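Local coordinates for nuclear inclusion protein A (Tobacco vein mottling virus, PDB 3MMG) that probably cleaves peptide bonds as a cysteine-type peptidase, a potyviral 3C-type protease with a chymotrypsin-like double-barrel fold, at residues A[13-19]-A[94-98]; A[51-55]-A[67-72]; A[98-103]-A[160-164]; A[108-112]-A[142-146]. The protein carries 3 engineered substitutions. All blocks are in the same frame, centred on the assembly; numbering follows the deposited sequence. Where two conformers were deposited one is given.

Contact 1. Residues A[13-19]-A[94-98]; sequences PISACVC and FPQKL
In this chymotrypsin-like fold, the short helix leading into strand 18-25 packs against 94-98, in the long inter-barrel connection. Contacts are mainly apolar, with no hydrogen bond across (CA-CA 7.0 Å for Ile14 to Leu98, 6.9 Å for Cys17 to Phe94). Pro13 to Ser15 are helical; Pro13 O and Ile14 CG1 each lie 3.9 Å from Leu98 CD2. A type I turn follows from Ser15 to Val18 (Val18 N to Ser15 O 3.2 Å). Cys17 (chi1 m) enters the space between Leu98 (m, t) and Pro95: its CB is 3.9 Å from Leu98 CD1, its SG 4.1 Å from Pro95 CG. Phe94 and Pro95 are extended; the backbone turns at Gln96 (-134/44) and Lys97 (-109/-20), bringing Leu98 back toward Cys17 and Ile14. Cys17 O is 3.8 Å from CE2 of Phe94 (chi1 m, chi2 86°), whose ring meets His61 edge-to-face. Cys19 SG (chi1 m) makes an oblique sulfur-aromatic contact, 4.4 Å from the Phe94 centroid and 3.2 Å from Phe94 CZ.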
loop_
_atom_site.group_PDB
_atom_site.type_symbol
_atom_site.label_atom_id
_atom_site.label_comp_id
_atom_site.label_asym_id
_atom_site.label_seq_id
_atom_site.Cartn_x
_atom_site.Cartn_y
_atom_site.Cartn_z
ATOM N N PRO A 13 15.285 1.181 -5.349
ATOM C CA PRO A 13 14.525 0.091 -5.989
ATOM C C PRO A 13 13.050 -0.001 -5.575
ATOM O O PRO A 13 12.195 -0.390 -6.391
ATOM C CB PRO A 13 15.268 -1.155 -5.529
ATOM C CG PRO A 13 16.689 -0.693 -5.318
ATOM C CD PRO A 13 16.505 0.674 -4.695
ATOM N N ILE A 14 12.754 0.339 -4.320
ATOM C CA ILE A 14 11.351 0.418 -3.881
ATOM C C ILE A 14 10.601 1.548 -4.556
ATOM O O ILE A 14 9.515 1.329 -5.102
ATOM C CB ILE A 14 11.243 0.530 -2.342
ATOM C CG1 ILE A 14 11.908 -0.691 -1.689
ATOM C CG2 ILE A 14 9.776 0.691 -1.911
ATOM C CD1 ILE A 14 12.347 -0.447 -0.270
ATOM N N SER A 15 11.184 2.747 -4.522
ATOM C CA SER A 15 10.622 3.917 -5.180
ATOM C C SER A 15 10.317 3.677 -6.662
ATOM O O SER A 15 9.331 4.197 -7.185
ATOM C CB SER A 15 11.582 5.096 -5.025
ATOM O OG SER A 15 11.099 6.229 -5.696
ATOM N N ALA A 16 11.158 2.883 -7.326
ATOM C CA ALA A 16 10.990 2.585 -8.752
ATOM C C ALA A 16 9.707 1.787 -9.041
ATOM O O ALA A 16 9.235 1.780 -10.171
ATOM C CB ALA A 16 12.206 1.858 -9.294
ATOM N N CYS A 17 9.183 1.092 -8.021
ATOM C CA CYS A 17 7.973 0.282 -8.125
ATOM C C CYS A 17 6.737 0.950 -7.545
ATOM O O CYS A 17 5.640 0.407 -7.618
ATOM C CB CYS A 17 8.199 -1.057 -7.433
ATOM S SG CYS A 17 9.472 -2.021 -8.292
ATOM N N VAL A 18 6.889 2.144 -6.981
ATOM C CA VAL A 18 5.740 2.833 -6.438
ATOM C C VAL A 18 4.967 3.481 -7.574
ATOM O O VAL A 18 5.574 4.050 -8.497
ATOM C CB VAL A 18 6.166 3.876 -5.381
ATOM C CG1 VAL A 18 4.981 4.767 -4.983
ATOM C CG2 VAL A 18 6.730 3.157 -4.168
ATOM N N CYS A 19 3.636 3.375 -7.499
ATOM C CA CYS A 19 2.710 3.918 -8.512
ATOM C C CYS A 19 1.800 4.978 -7.896
ATOM O O CYS A 19 1.565 4.988 -6.671
ATOM C CB CYS A 19 1.775 2.823 -9.021
ATOM S SG CYS A 19 2.509 1.314 -9.638
ATOM N N PHE A 94 6.078 -4.778 -13.986
ATOM C CA PHE A 94 7.182 -4.387 -13.101
ATOM C C PHE A 94 8.118 -5.591 -12.893
ATOM O O PHE A 94 7.735 -6.728 -13.180
ATOM C CB PHE A 94 6.584 -4.014 -11.743
ATOM C CG PHE A 94 5.801 -2.741 -11.749
ATOM C CD1 PHE A 94 4.444 -2.739 -12.113
ATOM C CD2 PHE A 94 6.410 -1.536 -11.388
ATOM C CE1 PHE A 94 3.687 -1.544 -12.079
ATOM C CE2 PHE A 94 5.674 -0.324 -11.383
ATOM C CZ PHE A 94 4.331 -0.324 -11.726
ATOM N N PRO A 95 9.334 -5.346 -12.363
ATOM C CA PRO A 95 10.180 -6.448 -11.908
ATOM C C PRO A 95 9.546 -7.179 -10.721
ATOM O O PRO A 95 8.481 -6.770 -10.240
ATOM C CB PRO A 95 11.484 -5.751 -11.495
ATOM C CG PRO A 95 11.124 -4.364 -11.266
ATOM C CD PRO A 95 9.988 -4.040 -12.168
ATOM N N GLN A 96 10.191 -8.255 -10.269
ATOM C CA GLN A 96 9.621 -9.142 -9.256
ATOM C C GLN A 96 10.681 -9.458 -8.191
ATOM O O GLN A 96 10.843 -10.617 -7.755
ATOM C CB GLN A 96 9.067 -10.428 -9.902
ATOM C CG GLN A 96 7.884 -10.207 -10.862
ATOM C CD GLN A 96 7.213 -11.495 -11.288
ATOM O OE1 GLN A 96 7.041 -12.435 -10.489
ATOM N NE2 GLN A 96 6.809 -11.549 -12.553
ATOM N N LYS A 97 11.391 -8.415 -7.776
ATOM C CA LYS A 97 12.508 -8.570 -6.845
ATOM C C LYS A 97 12.275 -8.044 -5.433
ATOM O O LYS A 97 13.017 -8.423 -4.524
ATOM C CB LYS A 97 13.785 -7.971 -7.420
ATOM C CG LYS A 97 14.231 -8.666 -8.711
ATOM C CD LYS A 97 15.518 -8.060 -9.282
ATOM C CE LYS A 97 15.750 -8.543 -10.726
ATOM N NZ LYS A 97 14.836 -7.839 -11.712
ATOM N N LEU A 98 11.307 -7.144 -5.249
ATOM C CA LEU A 98 11.037 -6.601 -3.900
ATOM C C LEU A 98 10.758 -7.737 -2.915
ATOM O O LEU A 98 10.141 -8.738 -3.277
ATOM C CB LEU A 98 9.836 -5.661 -3.902
ATOM C CG LEU A 98 9.839 -4.388 -4.739
ATOM C CD1 LEU A 98 8.398 -3.821 -4.724
ATOM C CD2 LEU A 98 10.848 -3.390 -4.244
#

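Contact 2. Residues A[51-55]-A[67-72]; sequences NNGEL and ANSTQL. Engineered in segment 67-72: Ala67 (natural residue Lys).
Leu55 (chi1 t, chi2 p) packs on Leu72 (m, t), Leu55 CD2 to Leu72 CD1 4.0 Å, and on Ser69, Leu55 CB to Ser69 CB 4.3 Å. The segments run antiparallel. Leu55 and Ala67 form a hydrogen-bonded pair (CA-CA 5.0 Å): Leu55 N gives a straight bond to Ala67 O at 2.8 Å, whereas the return bond from Ala67 N to Leu55 O is weak at 3.3 Å. Water 1 bridges the same residues, donating to Leu55 O at 2.9 Å and accepting weakly from Ala67 N at 3.0 Å. Ala67, engineered from Lys, has a positive phi (69/-138), and its CA comes within 4.1 Å of Glu54 CA. Glu54 and Asn68 form the next, non-hydrogen-bonded pair (CA-CA 4.4 Å), side chains on the same face, with Glu54 CA 3.4 Å from Ala67 O in a CA-H...O contact. Beyond it Ser69 N donates to Gly53 O at 3.1 Å. A 3-10 turn, 69-71, follows, headed by an Asx turn: Asn68 OD1 (chi1 t) accepts from Thr70 N at 3.2 Å and Thr70 OG1 at 2.8 Å. Asn52, left-handed (62/35), brings OD1 to 3.1 Å from Thr70 CG2. The hairpin 54-59/62-68 lies at one edge of the N-terminal sheet; 62-68 is outermost, and Glu54 pairs inward with Ser24 of strand 18-25.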
loop_
_atom_site.group_PDB
_atom_site.type_symbol
_atom_site.label_atom_id
_atom_site.label_comp_id
_atom_site.label_asym_id
_atom_site.label_seq_id
_atom_site.Cartn_x
_atom_site.Cartn_y
_atom_site.Cartn_z
ATOM N N ASN A 51 -17.761 2.032 -5.836
ATOM C CA ASN A 51 -17.853 1.163 -7.004
ATOM C C ASN A 51 -17.731 1.902 -8.347
ATOM O O ASN A 51 -18.106 3.083 -8.461
ATOM C CB ASN A 51 -19.165 0.367 -6.963
ATOM C CG ASN A 51 -19.169 -0.789 -7.945
ATOM O OD1 ASN A 51 -18.216 -1.573 -8.000
ATOM N ND2 ASN A 51 -20.240 -0.894 -8.737
ATOM N N ASN A 52 -17.195 1.195 -9.352
ATOM C CA ASN A 52 -17.179 1.657 -10.756
ATOM C C ASN A 52 -16.405 2.949 -11.038
ATOM O O ASN A 52 -16.802 3.748 -11.903
ATOM C CB ASN A 52 -18.617 1.793 -11.313
ATOM C CG ASN A 52 -19.216 0.461 -11.757
ATOM O OD1 ASN A 52 -18.931 -0.592 -11.179
ATOM N ND2 ASN A 52 -20.069 0.507 -12.783
ATOM N N GLY A 53 -15.312 3.175 -10.323
ATOM C CA GLY A 53 -14.443 4.293 -10.680
ATOM C C GLY A 53 -13.565 3.899 -11.858
ATOM O O GLY A 53 -13.281 2.704 -12.039
ATOM N N GLU A 54 -13.132 4.889 -12.641
ATOM C CA GLU A 54 -12.134 4.667 -13.699
ATOM C C GLU A 54 -10.751 4.811 -13.090
ATOM O O GLU A 54 -10.434 5.852 -12.509
ATOM C CB GLU A 54 -12.268 5.678 -14.837
ATOM C CG GLU A 54 -13.586 5.641 -15.568
ATOM C CD GLU A 54 -13.567 6.427 -16.882
ATOM O OE1 GLU A 54 -12.747 7.377 -17.043
ATOM O OE2 GLU A 54 -14.400 6.091 -17.757
ATOM N N LEU A 55 -9.937 3.775 -13.249
ATOM C CA LEU A 55 -8.659 3.691 -12.547
ATOM C C LEU A 55 -7.532 4.075 -13.495
ATOM O O LEU A 55 -7.446 3.544 -14.605
ATOM C CB LEU A 55 -8.447 2.263 -12.060
ATOM C CG LEU A 55 -7.139 1.967 -11.320
ATOM C CD1 LEU A 55 -7.065 2.725 -9.988
ATOM C CD2 LEU A 55 -7.049 0.450 -11.087
ATOM N N ALA A 67 -9.310 2.379 -17.086
ATOM C CA ALA A 67 -10.737 2.702 -17.040
ATOM C C ALA A 67 -11.466 1.904 -15.966
ATOM O O ALA A 67 -10.940 1.726 -14.867
ATOM C CB ALA A 67 -11.399 2.568 -18.406
ATOM N N ASN A 68 -12.663 1.414 -16.284
ATOM C CA ASN A 68 -13.543 0.821 -15.284
ATOM C C ASN A 68 -12.894 -0.337 -14.518
ATOM O O ASN A 68 -12.622 -1.390 -15.094
ATOM C CB ASN A 68 -14.825 0.367 -15.993
ATOM C CG ASN A 68 -15.962 0.089 -15.053
ATOM O OD1 ASN A 68 -15.775 -0.341 -13.915
ATOM N ND2 ASN A 68 -17.176 0.319 -15.542
ATOM N N SER A 69 -12.650 -0.138 -13.213
ATOM C CA SER A 69 -11.916 -1.119 -12.396
ATOM C C SER A 69 -12.638 -2.463 -12.162
ATOM O O SER A 69 -11.998 -3.490 -11.879
ATOM C CB SER A 69 -11.553 -0.496 -11.048
ATOM O OG SER A 69 -12.594 -0.739 -10.127
ATOM N N THR A 70 -13.964 -2.475 -12.317
ATOM C CA THR A 70 -14.733 -3.708 -12.070
ATOM C C THR A 70 -14.442 -4.854 -13.049
ATOM O O THR A 70 -14.828 -5.998 -12.818
ATOM C CB THR A 70 -16.261 -3.436 -11.970
ATOM O OG1 THR A 70 -16.738 -2.847 -13.177
ATOM C CG2 THR A 70 -16.577 -2.509 -10.816
ATOM N N GLN A 71 -13.758 -4.554 -14.149
ATOM C CA GLN A 71 -13.385 -5.593 -15.105
ATOM C C GLN A 71 -12.123 -6.337 -14.708
ATOM O O GLN A 71 -11.767 -7.334 -15.336
ATOM C CB GLN A 71 -13.189 -4.990 -16.503
ATOM C CG GLN A 71 -11.976 -4.059 -16.613
ATOM C CD GLN A 71 -11.863 -3.449 -17.979
ATOM O OE1 GLN A 71 -11.383 -4.083 -18.912
ATOM N NE2 GLN A 71 -12.301 -2.215 -18.104
ATOM N N LEU A 72 -11.425 -5.837 -13.688
ATOM C CA LEU A 72 -10.119 -6.387 -13.343
ATOM C C LEU A 72 -10.218 -7.545 -12.372
ATOM O O LEU A 72 -11.056 -7.526 -11.493
ATOM C CB LEU A 72 -9.243 -5.297 -12.739
ATOM C CG LEU A 72 -9.025 -4.006 -13.553
ATOM C CD1 LEU A 72 -8.444 -2.907 -12.664
ATOM C CD2 LEU A 72 -8.116 -4.262 -14.739
HETATM O O HOH W 1 -8.748 5.311 -16.514
#

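Contact 3. Residues A[98-103]-A[160-164]; sequences LKFRQP and DGNIL. With FMT (formic acid), chain E.
Arg101 (p, t, t, chi4 83°) folds over the facing segment and clasps Asp160 in a bidentate salt bridge, NE to Asp160 OD2 2.9 Å and NH2 to Asp160 OD1 3.0 Å; NH2 has a second acidic partner in Asp107. One guanidinium face lies against Leu164, Arg101 CZ to Leu164 CD2 3.6 Å. Asn162 (m, chi2 23°) touches Arg101, ND2 to CD 3.3 Å. Asp160 (chi1 p) forms an Asx turn, OD1 accepting from Asn162 N at 3.1 Å across Gly161 (67/10). Residues 99-101 and 162-164 run parallel in the register 99-162, 100-163, 101-164. A single bridge joins Phe100 and Ile163 (CA-CA 4.7 Å), through Ile163 N to Lys99 O at 2.9 Å and Arg101 N to Ile163 O at 3.1 Å. Ile163 (m, t) places CD1 3.8 Å from Leu98 CD1 and 3.9 Å from CE2 of Phe100 (m, chi2 80°); Leu164 CD1 is 3.8 Å from Pro103 CB. Lys99 NZ (m, m) hydrogen-bonds formic acid O1 at 3.3 Å, probably from the crystallisation liquor. The inter-barrel connection thus lines the start of strand 163-171, with Phe182 and Phe186 edge-to-face to Phe100, and Pro103 on strand 177-181.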
loop_
_atom_site.group_PDB
_atom_site.type_symbol
_atom_site.label_atom_id
_atom_site.label_comp_id
_atom_site.label_asym_id
_atom_site.label_seq_id
_atom_site.Cartn_x
_atom_site.Cartn_y
_atom_site.Cartn_z
ATOM N N LEU A 98 11.307 -7.144 -5.249
ATOM C CA LEU A 98 11.037 -6.601 -3.900
ATOM C C LEU A 98 10.758 -7.737 -2.915
ATOM O O LEU A 98 10.141 -8.738 -3.277
ATOM C CB LEU A 98 9.836 -5.661 -3.902
ATOM C CG LEU A 98 9.839 -4.388 -4.739
ATOM C CD1 LEU A 98 8.398 -3.821 -4.724
ATOM C CD2 LEU A 98 10.848 -3.390 -4.244
ATOM N N LYS A 99 11.208 -7.565 -1.665
ATOM C CA LYS A 99 10.882 -8.502 -0.580
ATOM C C LYS A 99 9.855 -7.900 0.379
ATOM O O LYS A 99 9.962 -6.714 0.742
ATOM C CB LYS A 99 12.133 -8.893 0.214
ATOM C CG LYS A 99 13.246 -9.523 -0.641
ATOM C CD LYS A 99 12.860 -10.851 -1.215
ATOM C CE LYS A 99 14.018 -11.426 -2.021
ATOM N NZ LYS A 99 13.609 -11.686 -3.446
ATOM N N PHE A 100 8.905 -8.736 0.796
ATOM C CA PHE A 100 7.827 -8.388 1.733
ATOM C C PHE A 100 7.901 -9.320 2.933
ATOM O O PHE A 100 8.077 -10.524 2.772
ATOM C CB PHE A 100 6.419 -8.545 1.110
ATOM C CG PHE A 100 6.195 -7.726 -0.149
ATOM C CD1 PHE A 100 6.680 -8.172 -1.388
ATOM C CD2 PHE A 100 5.502 -6.518 -0.100
ATOM C CE1 PHE A 100 6.490 -7.417 -2.561
ATOM C CE2 PHE A 100 5.288 -5.757 -1.277
ATOM C CZ PHE A 100 5.776 -6.212 -2.504
ATOM N N ARG A 101 7.702 -8.785 4.130
ATOM C CA ARG A 101 7.549 -9.670 5.297
ATOM C C ARG A 101 6.734 -8.990 6.372
ATOM O O ARG A 101 6.464 -7.820 6.302
ATOM C CB ARG A 101 8.898 -10.099 5.843
ATOM C CG ARG A 101 9.717 -9.006 6.448
ATOM C CD ARG A 101 10.945 -9.518 7.206
ATOM N NE ARG A 101 11.804 -8.378 7.544
ATOM C CZ ARG A 101 11.646 -7.578 8.610
ATOM N NH1 ARG A 101 10.660 -7.772 9.497
ATOM N NH2 ARG A 101 12.480 -6.564 8.786
ATOM N N GLN A 102 6.358 -9.746 7.389
ATOM C CA GLN A 102 5.642 -9.151 8.506
ATOM C C GLN A 102 6.636 -8.350 9.377
ATOM O O GLN A 102 7.789 -8.769 9.566
ATOM C CB GLN A 102 5.067 -10.248 9.384
ATOM C CG GLN A 102 3.924 -11.045 8.800
ATOM C CD GLN A 102 3.358 -11.969 9.867
ATOM O OE1 GLN A 102 4.014 -12.934 10.264
ATOM N NE2 GLN A 102 2.174 -11.653 10.363
ATOM N N PRO A 103 6.173 -7.264 9.994
ATOM C CA PRO A 103 7.024 -6.531 10.934
ATOM C C PRO A 103 7.224 -7.313 12.218
ATOM O O PRO A 103 6.420 -8.198 12.548
ATOM C CB PRO A 103 6.222 -5.267 11.280
ATOM C CG PRO A 103 4.941 -5.321 10.486
ATOM C CD PRO A 103 4.810 -6.703 9.900
ATOM N N ASP A 160 16.505 -4.432 7.248
ATOM C CA ASP A 160 16.849 -5.217 6.057
ATOM C C ASP A 160 16.226 -4.710 4.748
ATOM O O ASP A 160 16.339 -5.380 3.699
ATOM C CB ASP A 160 16.467 -6.686 6.297
ATOM C CG ASP A 160 14.960 -6.888 6.478
ATOM O OD1 ASP A 160 14.176 -5.900 6.384
ATOM O OD2 ASP A 160 14.569 -8.039 6.770
ATOM N N GLY A 161 15.592 -3.531 4.787
ATOM C CA GLY A 161 14.962 -2.964 3.583
ATOM C C GLY A 161 13.744 -3.699 3.025
ATOM O O GLY A 161 13.280 -3.382 1.939
ATOM N N ASN A 162 13.208 -4.663 3.767
ATOM C CA ASN A 162 11.977 -5.334 3.352
ATOM C C ASN A 162 10.772 -4.401 3.501
ATOM O O ASN A 162 10.744 -3.544 4.389
ATOM C CB ASN A 162 11.715 -6.579 4.188
ATOM C CG ASN A 162 12.619 -7.772 3.818
ATOM O OD1 ASN A 162 13.734 -7.643 3.246
ATOM N ND2 ASN A 162 12.132 -8.953 4.167
ATOM N N ILE A 163 9.784 -4.581 2.630
ATOM C CA ILE A 163 8.532 -3.829 2.763
ATOM C C ILE A 163 7.675 -4.543 3.802
ATOM O O ILE A 163 7.421 -5.748 3.659
ATOM C CB ILE A 163 7.800 -3.751 1.422
ATOM C CG1 ILE A 163 8.715 -3.079 0.358
ATOM C CG2 ILE A 163 6.443 -3.035 1.575
ATOM C CD1 ILE A 163 8.124 -3.098 -1.031
ATOM N N LEU A 164 7.224 -3.806 4.827
ATOM C CA LEU A 164 6.508 -4.429 5.962
ATOM C C LEU A 164 5.008 -4.171 5.903
ATOM O O LEU A 164 4.230 -4.864 6.553
ATOM C CB LEU A 164 7.031 -3.918 7.292
ATOM C CG LEU A 164 8.528 -4.069 7.557
ATOM C CD1 LEU A 164 8.816 -3.680 9.009
ATOM C CD2 LEU A 164 9.067 -5.453 7.213
HETATM C C FMT E . 9.818 -11.698 -3.379
HETATM O O1 FMT E . 10.489 -11.377 -4.371
HETATM O O2 FMT E . 10.005 -12.708 -2.682
HETATM O O HOH W 2 12.159 -4.790 -0.508
#

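Contact 4. Residues A[108-112]-A[142-146]; sequences RVCMV and HWITT
Apolar contact dominates here, with no hydrogen bond crossing between the extended segment 108-112 and 142-146, which leaves the end of strand 139-142; the backbones stay apart, CA-CA 8.2 Å for Val109 to His142 and 7.5 Å for Met111 to Ile144. Ile144 (m, t) sends CD1 between Val109 and Met111, 3.8 Å from Val109 O, 3.7 Å from Met111 N and 4.1 Å from Met111 CB. The long Met111 side chain (t, t, m) ends in CE, 3.8 Å from His142 CE1, obliquely to the ring, and 3.6 Å from Thr146 CG2. The polar atoms of His142 and Thr146 are used within or beyond the second segment. His142 ND1 (p, chi2 82°) accepts from Ile144 N, 3.1 Å, across the bend at Trp143, and NE2 bonds His167 ND1. Thr146 OG1 hydrogen-bonds a polar side chain of the bound peptide, consistent with the S1 pocket of 3C-like proteases. Strand 109-116 lies behind these residues in the C-terminal barrel, paired with 121-133 and hydrogen-bonded to 154-157 (Cys110 with Val156).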
loop_
_atom_site.group_PDB
_atom_site.type_symbol
_atom_site.label_atom_id
_atom_site.label_comp_id
_atom_site.label_asym_id
_atom_site.label_seq_id
_atom_site.Cartn_x
_atom_site.Cartn_y
_atom_site.Cartn_z
ATOM N N ARG A 108 12.202 -0.810 12.857
ATOM C CA ARG A 108 11.753 0.565 12.736
ATOM C C ARG A 108 11.547 0.772 11.237
ATOM O O ARG A 108 12.169 0.079 10.414
ATOM C CB ARG A 108 12.819 1.525 13.271
ATOM C CG ARG A 108 13.151 1.226 14.750
ATOM C CD ARG A 108 14.025 2.295 15.361
ATOM N NE ARG A 108 15.386 2.324 14.814
ATOM C CZ ARG A 108 16.394 1.583 15.281
ATOM N NH1 ARG A 108 16.182 0.719 16.273
ATOM N NH2 ARG A 108 17.616 1.692 14.760
ATOM N N VAL A 109 10.667 1.707 10.892
ATOM C CA VAL A 109 10.267 1.853 9.479
ATOM C C VAL A 109 10.429 3.271 8.944
ATOM O O VAL A 109 10.289 4.251 9.691
ATOM C CB VAL A 109 8.793 1.391 9.214
ATOM C CG1 VAL A 109 8.623 -0.111 9.482
ATOM C CG2 VAL A 109 7.800 2.228 10.035
ATOM N N CYS A 110 10.765 3.366 7.648
ATOM C CA CYS A 110 10.673 4.631 6.870
ATOM C C CYS A 110 9.609 4.522 5.795
ATOM O O CYS A 110 9.494 3.476 5.143
ATOM C CB CYS A 110 11.983 4.950 6.146
ATOM S SG CYS A 110 13.367 5.342 7.181
ATOM N N MET A 111 8.874 5.611 5.555
ATOM C CA MET A 111 7.932 5.619 4.453
ATOM C C MET A 111 8.710 5.994 3.205
ATOM O O MET A 111 9.566 6.893 3.230
ATOM C CB MET A 111 6.792 6.586 4.747
ATOM C CG MET A 111 5.676 6.503 3.701
ATOM S SD MET A 111 4.252 7.519 4.182
ATOM C CE MET A 111 3.744 6.741 5.708
ATOM N N VAL A 112 8.398 5.307 2.112
ATOM C CA VAL A 112 9.056 5.567 0.837
ATOM C C VAL A 112 7.996 5.981 -0.187
ATOM O O VAL A 112 6.918 5.387 -0.245
ATOM C CB VAL A 112 9.792 4.327 0.340
ATOM C CG1 VAL A 112 10.309 4.579 -1.083
ATOM C CG2 VAL A 112 10.948 3.984 1.274
ATOM N N HIS A 142 2.359 3.980 13.576
ATOM C CA HIS A 142 3.615 4.656 13.279
ATOM C C HIS A 142 3.420 6.156 13.500
ATOM O O HIS A 142 2.277 6.633 13.635
ATOM C CB HIS A 142 4.115 4.325 11.838
ATOM C CG HIS A 142 3.306 4.954 10.739
ATOM N ND1 HIS A 142 3.501 6.255 10.330
ATOM C CD2 HIS A 142 2.337 4.450 9.935
ATOM C CE1 HIS A 142 2.667 6.536 9.343
ATOM N NE2 HIS A 142 1.943 5.462 9.087
ATOM N N TRP A 143 4.539 6.878 13.569
ATOM C CA TRP A 143 4.531 8.315 13.864
ATOM C C TRP A 143 5.055 9.231 12.740
ATOM O O TRP A 143 5.474 10.359 13.018
ATOM C CB TRP A 143 5.261 8.581 15.186
ATOM C CG TRP A 143 4.436 8.129 16.378
ATOM C CD1 TRP A 143 3.598 8.907 17.138
ATOM C CD2 TRP A 143 4.343 6.798 16.913
ATOM N NE1 TRP A 143 3.001 8.140 18.116
ATOM C CE2 TRP A 143 3.435 6.844 17.996
ATOM C CE3 TRP A 143 4.935 5.574 16.582
ATOM C CZ2 TRP A 143 3.123 5.709 18.758
ATOM C CZ3 TRP A 143 4.626 4.434 17.347
ATOM C CH2 TRP A 143 3.717 4.519 18.417
ATOM N N ILE A 144 4.998 8.761 11.492
ATOM C CA ILE A 144 5.470 9.537 10.336
ATOM C C ILE A 144 4.320 10.415 9.844
ATOM O O ILE A 144 3.218 9.925 9.608
ATOM C CB ILE A 144 5.956 8.611 9.186
ATOM C CG1 ILE A 144 7.081 7.681 9.684
ATOM C CG2 ILE A 144 6.403 9.447 7.937
ATOM C CD1 ILE A 144 7.328 6.429 8.828
ATOM N N THR A 145 4.598 11.707 9.715
ATOM C CA THR A 145 3.641 12.672 9.157
ATOM C C THR A 145 3.102 12.212 7.796
ATOM O O THR A 145 3.875 11.884 6.894
ATOM C CB THR A 145 4.292 14.083 9.048
ATOM O OG1 THR A 145 4.563 14.576 10.362
ATOM C CG2 THR A 145 3.377 15.076 8.296
ATOM N N THR A 146 1.769 12.208 7.671
ATOM C CA THR A 146 1.113 11.878 6.418
ATOM C C THR A 146 -0.019 12.858 6.104
ATOM O O THR A 146 -0.619 13.458 7.005
ATOM C CB THR A 146 0.496 10.467 6.463
ATOM O OG1 THR A 146 -0.369 10.389 7.598
ATOM C CG2 THR A 146 1.548 9.428 6.630
#

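From the N terminus, the chain enters contact 1 at 13-19, and its long loop through the N-terminal barrel closes only at 94-98. Contact 2 lies wholly within that loop, closing a short hairpin whose strand 54-59 neighbours strand 18-25 of contact 1. Leu98 ends contact 1 and opens contact 3, so the two larger loops follow in series. Contact 3 closes at 160-164 and encloses contact 4, which joins the first strand of the C-terminal barrel to 142-146; none cross. Ile14 CG2 lies 4.2 Å from Ile163 CD1, linking contacts 1 and 3, and Leu164 CD1 3.6 Å from Val109 CG1, linking 3 and 4. Contact 2 remains remote, nearest atoms about 17 Å from contacts 3 and 4.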